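Local coordinates for protein transcriptional regulator, TetR family (Vibrio parahaemolyticus, PDB 3HE0) that probably binds operator DNA as a dimeric TetR-family transcription factor through an N-terminal helix-turn-helix domain, at residues L23-G28 and N104-R109; V62-A67 and W124-K129; P83-Y88 and A188-I193. All coordinates share one frame; numbering follows the deposited sequence.

Contact 1: residues L23-G28 and N104-R109. With SO4 (sulfate ion), chain D.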
loop_
_atom_site.group_PDB
_atom_site.type_symbol
_atom_site.label_atom_id
_atom_site.label_comp_id
_atom_site.label_asym_id
_atom_site.label_seq_id
_atom_site.Cartn_x
_atom_site.Cartn_y
_atom_site.Cartn_z
ATOM N N LEU A 23 13.534 -5.410 14.332
ATOM C CA LEU A 23 13.385 -6.836 14.011
ATOM C C LEU A 23 12.148 -7.085 13.135
ATOM O O LEU A 23 12.200 -7.878 12.185
ATOM C CB LEU A 23 13.323 -7.693 15.289
ATOM C CG LEU A 23 14.619 -7.913 16.090
ATOM C CD1 LEU A 23 14.418 -8.887 17.262
ATOM C CD2 LEU A 23 15.779 -8.400 15.227
ATOM N N ILE A 24 11.051 -6.391 13.444
ATOM C CA ILE A 24 9.827 -6.502 12.651
ATOM C C ILE A 24 10.033 -5.898 11.254
ATOM O O ILE A 24 9.638 -6.502 10.249
ATOM C CB ILE A 24 8.633 -5.832 13.363
ATOM C CG1 ILE A 24 8.268 -6.624 14.624
ATOM C CG2 ILE A 24 7.409 -5.729 12.438
ATOM C CD1 ILE A 24 7.453 -5.834 15.611
ATOM N N ALA A 25 10.651 -4.718 11.176
ATOM C CA ALA A 25 10.984 -4.158 9.862
ATOM C C ALA A 25 11.764 -5.203 9.102
ATOM O O ALA A 25 11.436 -5.496 7.966
ATOM C CB ALA A 25 11.781 -2.846 9.961
ATOM N N GLU A 26 12.755 -5.804 9.751
ATOM C CA GLU A 26 13.639 -6.754 9.073
ATOM C C GLU A 26 12.907 -7.979 8.598
ATOM O O GLU A 26 12.942 -8.305 7.413
ATOM C CB GLU A 26 14.757 -7.238 9.993
ATOM C CG GLU A 26 15.940 -6.324 10.038
ATOM C CD GLU A 26 16.904 -6.648 11.152
ATOM O OE1 GLU A 26 16.842 -7.747 11.748
ATOM O OE2 GLU A 26 17.733 -5.771 11.438
ATOM N N SER A 27 12.262 -8.665 9.535
ATOM C CA SER A 27 11.742 -10.012 9.292
ATOM C C SER A 27 10.311 -10.242 9.842
ATOM O O SER A 27 9.923 -11.373 10.143
ATOM C CB SER A 27 12.754 -11.057 9.799
ATOM O OG SER A 27 13.515 -10.569 10.900
ATOM N N GLY A 28 9.536 -9.161 9.951
ATOM C CA GLY A 28 8.087 -9.238 10.230
ATOM C C GLY A 28 7.576 -9.605 11.629
ATOM O O GLY A 28 8.327 -10.113 12.482
ATOM N N ASN A 104 7.610 2.851 7.209
ATOM C CA ASN A 104 6.899 2.309 6.064
ATOM C C ASN A 104 6.980 0.791 6.038
ATOM O O ASN A 104 5.964 0.107 5.823
ATOM C CB ASN A 104 7.462 2.876 4.764
ATOM C CG ASN A 104 6.848 4.191 4.396
ATOM O OD1 ASN A 104 6.386 4.942 5.262
ATOM N ND2 ASN A 104 6.826 4.485 3.111
ATOM N N ALA A 105 8.188 0.275 6.260
ATOM C CA ALA A 105 8.420 -1.162 6.186
ATOM C C ALA A 105 7.463 -1.933 7.137
ATOM O O ALA A 105 6.799 -2.910 6.748
ATOM C CB ALA A 105 9.894 -1.466 6.498
ATOM N N ILE A 106 7.361 -1.441 8.365
ATOM C CA ILE A 106 6.593 -2.104 9.408
ATOM C C ILE A 106 5.094 -2.016 9.161
ATOM O O ILE A 106 4.366 -3.009 9.308
ATOM C CB ILE A 106 6.906 -1.489 10.788
ATOM C CG1 ILE A 106 8.355 -1.788 11.170
ATOM C CG2 ILE A 106 5.970 -2.046 11.863
ATOM C CD1 ILE A 106 8.915 -0.800 12.173
ATOM N N SER A 107 4.637 -0.822 8.801
ATOM C CA SER A 107 3.219 -0.582 8.691
ATOM C C SER A 107 2.662 -1.183 7.407
ATOM O O SER A 107 1.465 -1.403 7.325
ATOM C CB SER A 107 2.905 0.905 8.778
ATOM O OG SER A 107 3.417 1.582 7.659
ATOM N N ASN A 108 3.517 -1.473 6.418
ATOM C CA ASN A 108 3.072 -2.219 5.232
ATOM C C ASN A 108 2.707 -3.680 5.512
ATOM O O ASN A 108 2.409 -4.416 4.596
ATOM C CB ASN A 108 4.121 -2.174 4.112
ATOM C CG ASN A 108 3.922 -0.994 3.160
ATOM O OD1 ASN A 108 3.582 0.110 3.589
ATOM N ND2 ASN A 108 4.137 -1.232 1.855
ATOM N N ARG A 109 2.722 -4.092 6.771
ATOM C CA ARG A 109 2.348 -5.449 7.143
ATOM C C ARG A 109 1.113 -5.403 8.056
ATOM O O ARG A 109 0.042 -5.899 7.686
ATOM C CB ARG A 109 3.538 -6.130 7.831
ATOM C CG ARG A 109 4.899 -5.656 7.292
ATOM C CD ARG A 109 6.059 -6.193 8.091
ATOM N NE ARG A 109 6.333 -7.604 7.804
ATOM C CZ ARG A 109 7.354 -8.072 7.078
ATOM N NH1 ARG A 109 7.481 -9.385 6.899
ATOM N NH2 ARG A 109 8.253 -7.261 6.525
HETATM S S SO4 D . 4.374 -10.910 9.116
HETATM O O1 SO4 D . 3.401 -10.970 10.200
HETATM O O2 SO4 D . 5.683 -11.284 9.645
HETATM O O3 SO4 D . 4.375 -9.554 8.554
HETATM O O4 SO4 D . 4.030 -11.900 8.099
#

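Contact 2: residues V62-A67 and W124-K129. With SO4 (sulfate ion), chain F.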
loop_
_atom_site.group_PDB
_atom_site.type_symbol
_atom_site.label_atom_id
_atom_site.label_comp_id
_atom_site.label_asym_id
_atom_site.label_seq_id
_atom_site.Cartn_x
_atom_site.Cartn_y
_atom_site.Cartn_z
ATOM N N VAL A 62 3.823 -1.988 19.441
ATOM C CA VAL A 62 4.617 -1.660 18.264
ATOM C C VAL A 62 3.738 -0.923 17.216
ATOM O O VAL A 62 4.070 0.172 16.779
ATOM C CB VAL A 62 5.328 -2.923 17.680
ATOM C CG1 VAL A 62 5.743 -2.708 16.234
ATOM C CG2 VAL A 62 6.547 -3.281 18.538
ATOM N N ARG A 63 2.591 -1.499 16.871
ATOM C CA ARG A 63 1.698 -0.840 15.881
ATOM C C ARG A 63 1.391 0.578 16.306
ATOM O O ARG A 63 1.454 1.500 15.486
ATOM C CB ARG A 63 0.386 -1.589 15.686
ATOM C CG ARG A 63 0.555 -2.999 15.136
ATOM C CD ARG A 63 -0.787 -3.733 15.034
ATOM N NE ARG A 63 -0.555 -5.169 14.853
ATOM C CZ ARG A 63 -0.675 -6.104 15.804
ATOM N NH1 ARG A 63 -1.091 -5.809 17.048
ATOM N NH2 ARG A 63 -0.392 -7.367 15.500
ATOM N N LEU A 64 1.069 0.769 17.589
ATOM C CA LEU A 64 0.642 2.102 18.031
ATOM C C LEU A 64 1.808 3.045 17.987
ATOM O O LEU A 64 1.636 4.230 17.643
ATOM C CB LEU A 64 0.029 2.095 19.439
ATOM C CG LEU A 64 -1.313 1.350 19.526
ATOM C CD1 LEU A 64 -1.837 1.239 20.962
ATOM C CD2 LEU A 64 -2.346 1.985 18.561
ATOM N N ASN A 65 2.995 2.537 18.334
ATOM C CA ASN A 65 4.169 3.383 18.365
ATOM C C ASN A 65 4.587 3.803 16.924
ATOM O O ASN A 65 4.943 4.983 16.687
ATOM C CB ASN A 65 5.342 2.681 19.101
ATOM C CG ASN A 65 6.627 3.506 19.073
ATOM O OD1 ASN A 65 6.696 4.567 19.675
ATOM N ND2 ASN A 65 7.639 3.018 18.396
ATOM N N VAL A 66 4.534 2.845 15.989
ATOM C CA VAL A 66 4.806 3.146 14.564
ATOM C C VAL A 66 3.809 4.202 13.989
ATOM O O VAL A 66 4.196 5.210 13.404
ATOM C CB VAL A 66 4.789 1.867 13.724
ATOM C CG1 VAL A 66 4.650 2.211 12.217
ATOM C CG2 VAL A 66 6.061 1.035 14.008
ATOM N N ALA A 67 2.538 4.008 14.251
ATOM C CA ALA A 67 1.516 5.004 13.882
ATOM C C ALA A 67 1.838 6.397 14.471
ATOM O O ALA A 67 1.686 7.436 13.809
ATOM C CB ALA A 67 0.124 4.532 14.320
ATOM N N TRP A 124 -7.151 1.016 14.825
ATOM C CA TRP A 124 -7.610 1.988 13.835
ATOM C C TRP A 124 -8.065 3.272 14.521
ATOM O O TRP A 124 -7.580 4.337 14.187
ATOM C CB TRP A 124 -8.719 1.416 12.939
ATOM N N GLU A 125 -8.937 3.176 15.521
ATOM C CA GLU A 125 -9.465 4.393 16.181
ATOM C C GLU A 125 -8.390 5.203 16.913
ATOM O O GLU A 125 -8.358 6.431 16.808
ATOM C CB GLU A 125 -10.640 4.069 17.126
ATOM C CG GLU A 125 -11.633 5.250 17.341
ATOM C CD GLU A 125 -13.013 4.827 17.924
ATOM O OE1 GLU A 125 -13.216 4.953 19.166
ATOM O OE2 GLU A 125 -13.904 4.385 17.145
ATOM N N LEU A 126 -7.496 4.524 17.632
ATOM C CA LEU A 126 -6.397 5.216 18.332
ATOM C C LEU A 126 -5.450 5.904 17.338
ATOM O O LEU A 126 -4.964 7.009 17.580
ATOM C CB LEU A 126 -5.616 4.256 19.257
ATOM C CG LEU A 126 -6.284 3.851 20.588
ATOM C CD1 LEU A 126 -5.410 2.882 21.367
ATOM C CD2 LEU A 126 -6.625 5.065 21.461
ATOM N N GLU A 127 -5.213 5.264 16.207
ATOM C CA GLU A 127 -4.314 5.846 15.199
ATOM C C GLU A 127 -4.890 7.102 14.517
ATOM O O GLU A 127 -4.150 8.040 14.211
ATOM C CB GLU A 127 -3.901 4.778 14.176
ATOM C CG GLU A 127 -3.081 3.651 14.841
ATOM C CD GLU A 127 -2.686 2.515 13.898
ATOM O OE1 GLU A 127 -3.142 2.516 12.729
ATOM O OE2 GLU A 127 -1.898 1.625 14.337
ATOM N N ARG A 128 -6.209 7.149 14.322
ATOM C CA ARG A 128 -6.823 8.293 13.642
ATOM C C ARG A 128 -6.594 9.570 14.447
ATOM O O ARG A 128 -6.097 10.562 13.915
ATOM C CB ARG A 128 -8.312 8.064 13.400
ATOM C CG ARG A 128 -8.805 8.622 12.079
ATOM C CD ARG A 128 -9.294 10.051 12.222
ATOM N NE ARG A 128 -9.669 10.671 10.946
ATOM C CZ ARG A 128 -10.842 10.521 10.324
ATOM N NH1 ARG A 128 -11.065 11.165 9.186
ATOM N NH2 ARG A 128 -11.795 9.738 10.819
ATOM N N LYS A 129 -6.907 9.523 15.735
ATOM C CA LYS A 129 -6.639 10.647 16.638
ATOM C C LYS A 129 -5.250 11.305 16.474
ATOM O O LYS A 129 -5.100 12.510 16.694
ATOM C CB LYS A 129 -6.828 10.198 18.092
ATOM C CG LYS A 129 -8.271 9.858 18.422
ATOM C CD LYS A 129 -8.471 9.454 19.875
ATOM C CE LYS A 129 -9.939 9.108 20.127
ATOM N NZ LYS A 129 -10.317 9.202 21.561
HETATM S S SO4 F . -7.470 11.049 8.007
HETATM O O1 SO4 F . -6.175 10.601 7.473
HETATM O O2 SO4 F . -8.571 10.697 7.117
HETATM O O3 SO4 F . -7.666 10.396 9.298
HETATM O O4 SO4 F . -7.492 12.503 8.173
#

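Contact 3: residues P83-Y88 and A188-I193. Unlike the reference sequence in segment 83-88: Arg-87 (reference Cys).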
loop_
_atom_site.group_PDB
_atom_site.type_symbol
_atom_site.label_atom_id
_atom_site.label_comp_id
_atom_site.label_asym_id
_atom_site.label_seq_id
_atom_site.Cartn_x
_atom_site.Cartn_y
_atom_site.Cartn_z
ATOM N N PRO A 83 -0.864 28.891 4.628
ATOM C CA PRO A 83 -1.993 28.669 3.731
ATOM C C PRO A 83 -2.253 27.174 3.488
ATOM O O PRO A 83 -1.364 26.345 3.699
ATOM C CB PRO A 83 -1.562 29.369 2.436
ATOM C CG PRO A 83 -0.581 30.365 2.870
ATOM C CD PRO A 83 0.158 29.742 4.008
ATOM N N LEU A 84 -3.477 26.854 3.065
ATOM C CA LEU A 84 -3.917 25.467 2.922
ATOM C C LEU A 84 -2.948 24.697 2.055
ATOM O O LEU A 84 -2.422 23.673 2.470
ATOM C CB LEU A 84 -5.311 25.385 2.278
ATOM C CG LEU A 84 -6.555 25.427 3.167
ATOM C CD1 LEU A 84 -7.711 25.053 2.308
ATOM C CD2 LEU A 84 -6.467 24.508 4.355
ATOM N N LYS A 85 -2.700 25.221 0.856
ATOM C CA LYS A 85 -1.914 24.494 -0.141
ATOM C C LYS A 85 -0.483 24.222 0.305
ATOM O O LYS A 85 0.113 23.229 -0.098
ATOM C CB LYS A 85 -1.929 25.191 -1.493
ATOM C CG LYS A 85 -1.421 24.322 -2.654
ATOM C CD LYS A 85 -1.885 24.901 -3.991
ATOM C CE LYS A 85 -1.281 24.233 -5.200
ATOM N NZ LYS A 85 -1.957 24.759 -6.409
ATOM N N GLU A 86 0.046 25.073 1.166
ATOM C CA GLU A 86 1.402 24.925 1.635
ATOM C C GLU A 86 1.452 23.885 2.713
ATOM O O GLU A 86 2.409 23.110 2.790
ATOM C CB GLU A 86 1.945 26.271 2.160
ATOM C CG GLU A 86 3.367 26.190 2.709
ATOM C CD GLU A 86 4.326 25.397 1.775
ATOM O OE1 GLU A 86 4.282 25.562 0.520
ATOM O OE2 GLU A 86 5.114 24.578 2.313
ATOM N N ARG A 87 0.451 23.886 3.588
ATOM C CA ARG A 87 0.336 22.779 4.538
ATOM C C ARG A 87 0.215 21.450 3.768
ATOM O O ARG A 87 0.850 20.471 4.119
ATOM C CB ARG A 87 -0.864 22.959 5.465
ATOM C CG ARG A 87 -0.703 24.084 6.461
ATOM C CD ARG A 87 -1.853 24.106 7.426
ATOM N NE ARG A 87 -2.840 25.083 7.016
ATOM C CZ ARG A 87 -4.132 25.051 7.343
ATOM N NH1 ARG A 87 -4.930 26.013 6.912
ATOM N NH2 ARG A 87 -4.643 24.076 8.080
ATOM N N TYR A 88 -0.593 21.443 2.721
ATOM C CA TYR A 88 -0.762 20.239 1.908
ATOM C C TYR A 88 0.587 19.793 1.331
ATOM O O TYR A 88 0.981 18.635 1.480
ATOM C CB TYR A 88 -1.796 20.466 0.805
ATOM C CG TYR A 88 -1.958 19.269 -0.100
ATOM C CD1 TYR A 88 -2.785 18.220 0.250
ATOM C CD2 TYR A 88 -1.255 19.167 -1.285
ATOM C CE1 TYR A 88 -2.913 17.095 -0.582
ATOM C CE2 TYR A 88 -1.395 18.049 -2.129
ATOM C CZ TYR A 88 -2.218 17.028 -1.762
ATOM O OH TYR A 88 -2.352 15.930 -2.574
ATOM N N ALA A 188 -1.298 17.519 -9.245
ATOM C CA ALA A 188 -2.326 16.634 -9.768
ATOM C C ALA A 188 -3.168 16.041 -8.630
ATOM O O ALA A 188 -4.402 15.909 -8.744
ATOM C CB ALA A 188 -1.723 15.526 -10.641
ATOM N N SER A 189 -2.495 15.672 -7.544
ATOM C CA SER A 189 -3.178 15.133 -6.372
ATOM C C SER A 189 -4.055 16.201 -5.707
ATOM O O SER A 189 -5.141 15.889 -5.239
ATOM C CB SER A 189 -2.185 14.472 -5.397
ATOM O OG SER A 189 -1.262 15.377 -4.839
ATOM N N TRP A 190 -3.609 17.453 -5.688
ATOM C CA TRP A 190 -4.416 18.578 -5.221
ATOM C C TRP A 190 -5.697 18.682 -6.075
ATOM O O TRP A 190 -6.782 18.881 -5.530
ATOM C CB TRP A 190 -3.591 19.848 -5.334
ATOM C CG TRP A 190 -4.212 21.097 -4.926
ATOM C CD1 TRP A 190 -4.662 22.080 -5.758
ATOM C CD2 TRP A 190 -4.391 21.593 -3.585
ATOM N NE1 TRP A 190 -5.120 23.138 -5.032
ATOM C CE2 TRP A 190 -4.984 22.860 -3.694
ATOM C CE3 TRP A 190 -4.134 21.075 -2.323
ATOM C CZ2 TRP A 190 -5.312 23.640 -2.581
ATOM C CZ3 TRP A 190 -4.464 21.842 -1.199
ATOM C CH2 TRP A 190 -5.039 23.111 -1.342
ATOM N N ASP A 191 -5.575 18.478 -7.391
ATOM C CA ASP A 191 -6.744 18.458 -8.271
ATOM C C ASP A 191 -7.786 17.434 -7.827
ATOM O O ASP A 191 -8.994 17.651 -8.016
ATOM C CB ASP A 191 -6.358 18.134 -9.709
ATOM C CG ASP A 191 -5.780 19.326 -10.454
ATOM O OD1 ASP A 191 -5.976 20.456 -9.954
ATOM O OD2 ASP A 191 -5.157 19.121 -11.543
ATOM N N ALA A 192 -7.331 16.308 -7.285
ATOM C CA ALA A 192 -8.249 15.257 -6.858
ATOM C C ALA A 192 -9.151 15.776 -5.735
ATOM O O ALA A 192 -10.299 15.457 -5.700
ATOM C CB ALA A 192 -7.488 13.992 -6.406
ATOM N N ILE A 193 -8.627 16.609 -4.852
ATOM C CA ILE A 193 -9.368 16.997 -3.651
ATOM C C ILE A 193 -10.033 18.370 -3.727
ATOM O O ILE A 193 -10.963 18.644 -2.949
ATOM C CB ILE A 193 -8.526 16.833 -2.358
ATOM C CG1 ILE A 193 -7.298 17.725 -2.400
ATOM C CG2 ILE A 193 -8.207 15.315 -2.133
ATOM C CD1 ILE A 193 -6.484 17.778 -1.043
#

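Contact 1: residues L23-G28 and N104-R109
Ala-25 and Ile-106 meet where the two backbones come nearest, with their CA atoms 4.9 Å apart. This is the tight part of the contact. Ile-106 CG1 lies against the backbone of Ala-25 and 3.8 Å from Ala-25 CB. The small alanine lets the isoleucine reach the helix backbone. Ile-106 CG2 stands anti to the backbone N and meets Ile-24 CG2 at 4.0 Å, and these two side chains cross at about a right angle. Ala-105 CB adds a looser apolar touch on Ala-25 CB.

The other part is looser and polar. Arg-109 follows the end of helix 102-107, is partly exposed and makes no hydrogen bond to 23-28. Gly-28 CA sits over one face of its guanidinium, offset toward the rim, 3.4 Å from Arg-109 NH1. The bend at chi3 (76°) sets Arg-109 NE, which gives a nearly straight bond (169°, 2.9 Å) to O3 of a sulfate ion. O3 lies in the guanidinium plane, at its edge. The sulfate, probably from the crystallisation liquor, is also bound by Arg-109 of the second subunit. Arg-109 NH1 has a weak hydrogen bond to Gln-30 OE1 of that subunit.

Helix 55-74 packs against both segments: Leu-59 and Val-62 touch Ile-24, and Val-66 touches Ile-106. The contact thus joins helix 13-27 of the DNA-binding domain to helix 102-107 of the C-terminal domain.

Contact 2: residues V62-A67 and W124-K129
Glu-127 reaches across to Ala-67 with the carbon part of its side chain. Its CG is anti to the carbonyl carbon (chi1 -64°), and the chain runs extended beyond CG. Ala-67 CB points toward helix 124-129 and meets Glu-127 CG at 3.4 Å. Glu-127 CD and OE2 lie close to the same methyl. The carboxylate therefore ends beside the backbone of helix 62-67, with OE2 3.5 Å from Arg-63 O. No hydrogen bond is made across the contact.

Leu-64 crosses both Leu-126 and Glu-127 obliquely. Its two methyls divide the work: CD1 meets Leu-126 CD1 at 4.0 Å, while CD2 touches both Leu-126 CB and, at 4.1 Å, Glu-127 CG. The axes of the two short helical segments pass 9.9 Å apart, at 21°. Helix 55-74 thus packs side by side with helix 117-129 of the C-terminal domain, near the surface.

Arg-63 turns its end away from Glu-127. Its NH1 forms a salt bridge with Glu-60 on the same helix. Arg-128 takes no part here; its NE bonds weakly to a sulfate ion.

The contact is modest and rests on leucine methyls, an alanine and the aliphatic part of a glutamate. Glu-127 OE2 and Arg-63 O are both acceptors and probably add no attraction. Arg-63 NE and Glu-127 OE2 remain 6.9 Å apart, so any attraction probably acts only at long range.

Contact 3: residues P83-Y88 and A188-I193
Leu-84 touches Trp-190 at the start of helix 84-97, where Pro-83 occupies the N-cap position. Its CB approaches the edge of the indole at CH2. Lys-85 comes next and lies over an indole face. Its CG is anti to the backbone N (chi1 -166°), and the chain then runs extended across the rings. CG stands 3.9 Å from the centroid of the Trp-190 six-membered ring, a CH-pi contact over the face. NZ makes an off-centre cation-pi contact, 4.2 Å from the centroid of the five-membered ring. The same NZ forms a salt bridge with Glu-187.

Tyr-88, one turn further on, is met by the indole edge. The pair is edge-to-face, with planes at 60° and Trp-190 CE3 3.6 Å from Tyr-88 CG. Tyr-88 OH donates a hydrogen bond of 2.6 Å to Ser-189 OG, which lies near the plane of the phenol ring. Ser-189 OG is also hydrogen-bonded to Ile-186 O. Ile-193 CD1 reaches Tyr-88 CE1 at 3.7 Å. Phe-147 and Phe-160 extend the aromatic cluster.

The short segments 84-88 and 188-193 cross at 122°. Helix 179-193 also packs on the second subunit, where Ala-192 meets its counterpart. This is an interior helix crossing of the all-helical TetR-family C-terminal domain, beside the dimer interface.

The segments alternate along the chain: 23-28, 62-67, 83-88, 104-109, 124-129 and 188-193. The partners of contacts 1, 2 and 3 are 76, 57 and 100 residues apart in an all-helical chain. Contacts 1 and 2 have centres 15 Å apart and touch directly, joined by helix 55-74. Contact 3 lies wholly within the C-terminal domain, its centre 30 Å from contact 1 and 25 Å from contact 2. Contacts 1 and 3 lie on opposite sides of the chain's centre, yet both touch the second subunit. Contacts 1 and 2 lie where the domains meet, consistent with TetR-family coupling of the C-terminal domain to DNA binding.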